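Local coordinates for protein MFP2b (Ascaris suum, PDB 2BJR) that probably enhances the polymerisation of major sperm protein during the amoeboid crawling of nematode sperm, and carries a bound zinc ion, at residues A[18-23]-A[32-37]; A[48-51]-A[56-59]. One frame throughout, in Å; residues are numbered along the deposited sequence.

In the fold
Both contacts belong to the first of the two cytosolic motility protein family regions and come in series along the chain: contact 1 closes before contact 2 opens. Their centres lie about 7 Å apart, and they meet in one antiparallel sheet, where strand 34-40 of contact 1 is the neighbour of strand 43-52 of contact 2, which pairs in turn with strand 55-62. Probable hydrogen bonds tie them together, Tyr34 N to Ala49 O at 2.8 Å and Asn32 OD1 to Asn51 N at 2.8 Å. Contact 1 thus sets a loop against one face of the sheet, and contact 2 is a hairpin pairing within it. Both lie away from the zinc site.

Contact 1. Residues A[18-23]-A[32-37]; sequences SPFPDN and NMYVAL
The nearest CA atoms of 18-23 and 32-37, Phe20 CA and Tyr34 CA, are 9.8 Å apart, and no hydrogen bond links the two segments, so two aromatic side chains bridge the gap. The motif is a loop packed on a face of an antiparallel beta sheet: 18-23 belongs to the irregular connection after strand 10-15, and Tyr34 begins strand 34-40. Both residues send CB toward the other segment and both are buried.

The ring centroids are 4.5 Å apart and the planes are inclined at 42°, an intermediate geometry that is neither a parallel stack nor a T-shape. The leading corner of Phe20, CE2 and CZ, does the touching. CE2 comes over one face of the tyrosine ring near its rim, 3.6 Å from Tyr34 CD1, while CZ spans the CD1-CE1 bond, lying 3.9 Å from Tyr34 CE1. In Phe20, CG stands anti to the carbonyl carbon (chi1 -79°), which carries the ring away from the loop backbone and toward the sheet. Tyr34 has the same kind of first torsion and presents a ring face to it. The contact is therefore apolar, and the 99 Å² buried between the segments comes almost wholly from this pair.

Polar groups around the rings are held by other parts of the chain. Tyr34 OH is hydrogen-bonded to Asp197 OD1, and the loop is tied to the second family region through Phe20 N with Ser268 OG and Phe20 O with Arg199 NH1. The aromatic pair thus sits where the first region's sheet faces the second region. On the strand side of the pair, even the tyrosine methylene joins in, with Tyr34 CB 4.1 Å from Phe20 CE2.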
# COMPACT_ATOMS: atom_id res chain seq x y z
N SER A 18 10.97 -8.96 10.29
CA SER A 18 9.80 -8.96 11.15
C SER A 18 8.72 -8.02 10.55
O SER A 18 8.99 -7.22 9.68
CB SER A 18 10.18 -8.49 12.57
OG SER A 18 10.93 -9.50 13.25
N PRO A 19 7.49 -8.12 11.01
CA PRO A 19 6.43 -7.22 10.49
C PRO A 19 6.68 -5.76 10.70
O PRO A 19 7.46 -5.35 11.57
CB PRO A 19 5.18 -7.69 11.23
CG PRO A 19 5.45 -9.08 11.60
CD PRO A 19 6.94 -9.10 11.96
N PHE A 20 6.02 -4.93 9.86
CA PHE A 20 6.17 -3.51 9.94
C PHE A 20 5.64 -2.97 11.23
O PHE A 20 4.71 -3.52 11.80
CB PHE A 20 5.43 -2.78 8.80
CG PHE A 20 6.17 -2.79 7.50
CD1 PHE A 20 6.18 -3.94 6.71
CD2 PHE A 20 6.83 -1.67 7.08
CE1 PHE A 20 6.84 -3.95 5.55
CE2 PHE A 20 7.51 -1.65 5.92
CZ PHE A 20 7.51 -2.82 5.13
N PRO A 21 6.21 -1.85 11.66
CA PRO A 21 5.64 -1.09 12.78
C PRO A 21 4.27 -0.49 12.42
O PRO A 21 3.88 -0.44 11.25
CB PRO A 21 6.64 0.03 13.00
CG PRO A 21 7.39 0.15 11.60
CD PRO A 21 7.42 -1.21 11.10
N ASP A 22 3.57 0.01 13.44
CA ASP A 22 2.31 0.69 13.20
C ASP A 22 2.44 1.85 12.26
O ASP A 22 3.42 2.60 12.27
CB ASP A 22 1.73 1.26 14.49
CG ASP A 22 1.23 0.20 15.44
OD1 ASP A 22 1.07 -1.00 15.12
OD2 ASP A 22 0.99 0.54 16.61
N ASN A 23 1.40 2.02 11.45
CA ASN A 23 1.26 3.22 10.63
C ASN A 23 2.48 3.70 9.80
O ASN A 23 2.86 4.87 9.83
CB ASN A 23 0.77 4.36 11.51
CG ASN A 23 -0.54 4.02 12.15
OD1 ASN A 23 -1.58 4.02 11.48
ND2 ASN A 23 -0.50 3.67 13.40
N ASN A 32 3.53 -1.00 -2.38
CA ASN A 32 4.32 -1.78 -1.46
C ASN A 32 5.71 -1.22 -1.36
O ASN A 32 6.69 -1.91 -1.67
CB ASN A 32 4.33 -3.19 -1.89
CG ASN A 32 5.03 -4.14 -0.90
OD1 ASN A 32 5.05 -3.90 0.29
ND2 ASN A 32 5.56 -5.27 -1.43
N MSE A 33 5.78 0.04 -1.02
CA MSE A 33 7.05 0.76 -0.95
C MSE A 33 6.90 1.80 0.15
O MSE A 33 6.02 2.65 0.06
CB MSE A 33 7.38 1.42 -2.30
CG MSE A 33 8.74 2.06 -2.34
SE MSE A 33 9.11 2.70 -4.16
CE MSE A 33 9.08 0.89 -5.04
N TYR A 34 7.78 1.74 1.18
CA TYR A 34 7.67 2.57 2.38
C TYR A 34 8.98 3.33 2.61
O TYR A 34 10.05 2.83 2.28
CB TYR A 34 7.31 1.73 3.62
CG TYR A 34 6.08 0.86 3.46
CD1 TYR A 34 6.14 -0.37 2.82
CD2 TYR A 34 4.87 1.24 4.02
CE1 TYR A 34 5.01 -1.15 2.67
CE2 TYR A 34 3.76 0.46 3.90
CZ TYR A 34 3.82 -0.72 3.25
OH TYR A 34 2.70 -1.49 3.22
N VAL A 35 8.86 4.51 3.22
CA VAL A 35 9.98 5.39 3.48
C VAL A 35 10.81 4.79 4.62
O VAL A 35 10.30 4.58 5.74
CB VAL A 35 9.51 6.86 3.82
CG1 VAL A 35 10.70 7.75 3.95
CG2 VAL A 35 8.60 7.38 2.72
N ALA A 36 12.10 4.60 4.35
CA ALA A 36 13.00 3.94 5.28
C ALA A 36 14.29 4.69 5.47
O ALA A 36 14.66 5.55 4.67
CB ALA A 36 13.29 2.53 4.87
N LEU A 37 14.92 4.38 6.58
CA LEU A 37 16.11 5.10 7.06
C LEU A 37 17.13 4.13 7.67
O LEU A 37 16.79 3.23 8.44
CB LEU A 37 15.70 6.15 8.11
CG LEU A 37 16.84 6.88 8.86
CD1 LEU A 37 17.66 7.78 7.91
CD2 LEU A 37 16.19 7.68 10.00

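Contact 2. Residues A[48-51]-A[56-59]; sequences RAWN and IECS
Strands 48-51 and 56-59 form part of an antiparallel beta hairpin, their axes 4.5 Å apart at closest approach with N-to-C directions 149° apart. Four backbone hydrogen bonds fix the register. Arg48 and Ser59 exchange one pair, and Trp50 and Glu57 the other, in which Glu57 N reaches Trp50 O at 2.9 Å in an almost straight bond (177° at the hydrogen). Between them, Ala49 and Cys58 form a non-hydrogen-bonded pair, CA to CA 4.0 Å.

Aromatic packing dominates the face carrying Arg48, Trp50, Glu57 and Ser59. With CG between the backbone N and the carbonyl carbon (chi1 67°), the Trp50 indole folds across the neighbouring strand. Glu57 makes a CH-pi contact, its CB 3.8 Å from the centroid of the Trp50 five-membered ring, while the six-membered ring runs on over the Cys58 backbone, CZ3 to Cys58 C 3.4 Å. Glu57 OE2 is hydrogen-bonded to Asn52 ND2.

Polar side chains meet at the Arg48 end. Arg48 NH2 is hydrogen-bonded to Ser144 O and Ser59 OG to Ser144 OG, so one outside residue holds both side chains. Ser59 CB lies over one guanidinium face, 3.7 Å from Arg48 NH2.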
# COMPACT_ATOMS: atom_id res chain seq x y z
N ARG A 48 14.30 2.45 1.02
CA ARG A 48 12.97 1.93 0.88
C ARG A 48 12.82 0.58 1.53
O ARG A 48 13.76 -0.23 1.55
CB ARG A 48 12.56 1.96 -0.60
CG ARG A 48 13.32 1.00 -1.49
CD ARG A 48 13.35 1.39 -2.99
NE ARG A 48 14.32 0.54 -3.74
CZ ARG A 48 14.05 -0.70 -4.05
NH1 ARG A 48 12.90 -1.20 -3.69
NH2 ARG A 48 14.93 -1.48 -4.66
N ALA A 49 11.63 0.32 2.07
CA ALA A 49 11.27 -0.95 2.59
C ALA A 49 10.02 -1.45 1.87
O ALA A 49 9.30 -0.64 1.24
CB ALA A 49 11.00 -0.84 4.07
N TRP A 50 9.81 -2.75 1.94
CA TRP A 50 8.62 -3.38 1.34
C TRP A 50 8.27 -4.65 2.06
O TRP A 50 9.06 -5.20 2.82
CB TRP A 50 8.81 -3.64 -0.14
CG TRP A 50 9.87 -4.67 -0.51
CD1 TRP A 50 9.66 -6.00 -0.72
CD2 TRP A 50 11.26 -4.44 -0.71
NE1 TRP A 50 10.85 -6.62 -1.04
CE2 TRP A 50 11.85 -5.68 -1.05
CE3 TRP A 50 12.09 -3.31 -0.64
CZ2 TRP A 50 13.22 -5.83 -1.31
CZ3 TRP A 50 13.46 -3.46 -0.89
CH2 TRP A 50 14.00 -4.71 -1.25
N ASN A 51 7.02 -5.07 1.89
CA ASN A 51 6.52 -6.28 2.43
C ASN A 51 6.84 -7.49 1.54
O ASN A 51 6.49 -7.51 0.36
CB ASN A 51 4.99 -6.16 2.51
CG ASN A 51 4.31 -7.36 3.16
OD1 ASN A 51 4.77 -8.52 3.07
ND2 ASN A 51 3.11 -7.09 3.72
N ILE A 56 9.45 -7.08 6.80
CA ILE A 56 10.27 -6.04 6.19
C ILE A 56 11.42 -6.63 5.38
O ILE A 56 12.22 -7.44 5.89
CB ILE A 56 10.86 -5.10 7.30
CG1 ILE A 56 9.77 -4.34 8.04
CG2 ILE A 56 11.90 -4.12 6.73
CD1 ILE A 56 10.31 -3.56 9.29
N GLU A 57 11.51 -6.21 4.11
CA GLU A 57 12.73 -6.26 3.33
C GLU A 57 13.03 -4.81 2.99
O GLU A 57 12.16 -3.93 3.10
CB GLU A 57 12.54 -7.11 2.08
CG GLU A 57 12.47 -8.60 2.39
CD GLU A 57 12.53 -9.52 1.17
OE1 GLU A 57 12.87 -9.07 0.07
OE2 GLU A 57 12.25 -10.72 1.31
N CYS A 58 14.27 -4.50 2.64
CA CYS A 58 14.64 -3.14 2.38
C CYS A 58 15.89 -3.03 1.50
O CYS A 58 16.60 -4.02 1.27
CB CYS A 58 14.82 -2.37 3.68
SG CYS A 58 16.00 -3.20 4.80
N SER A 59 16.11 -1.84 0.98
CA SER A 59 17.18 -1.52 0.05
C SER A 59 17.70 -0.12 0.25
O SER A 59 16.92 0.84 0.30
CB SER A 59 16.69 -1.67 -1.40
OG SER A 59 17.71 -1.35 -2.33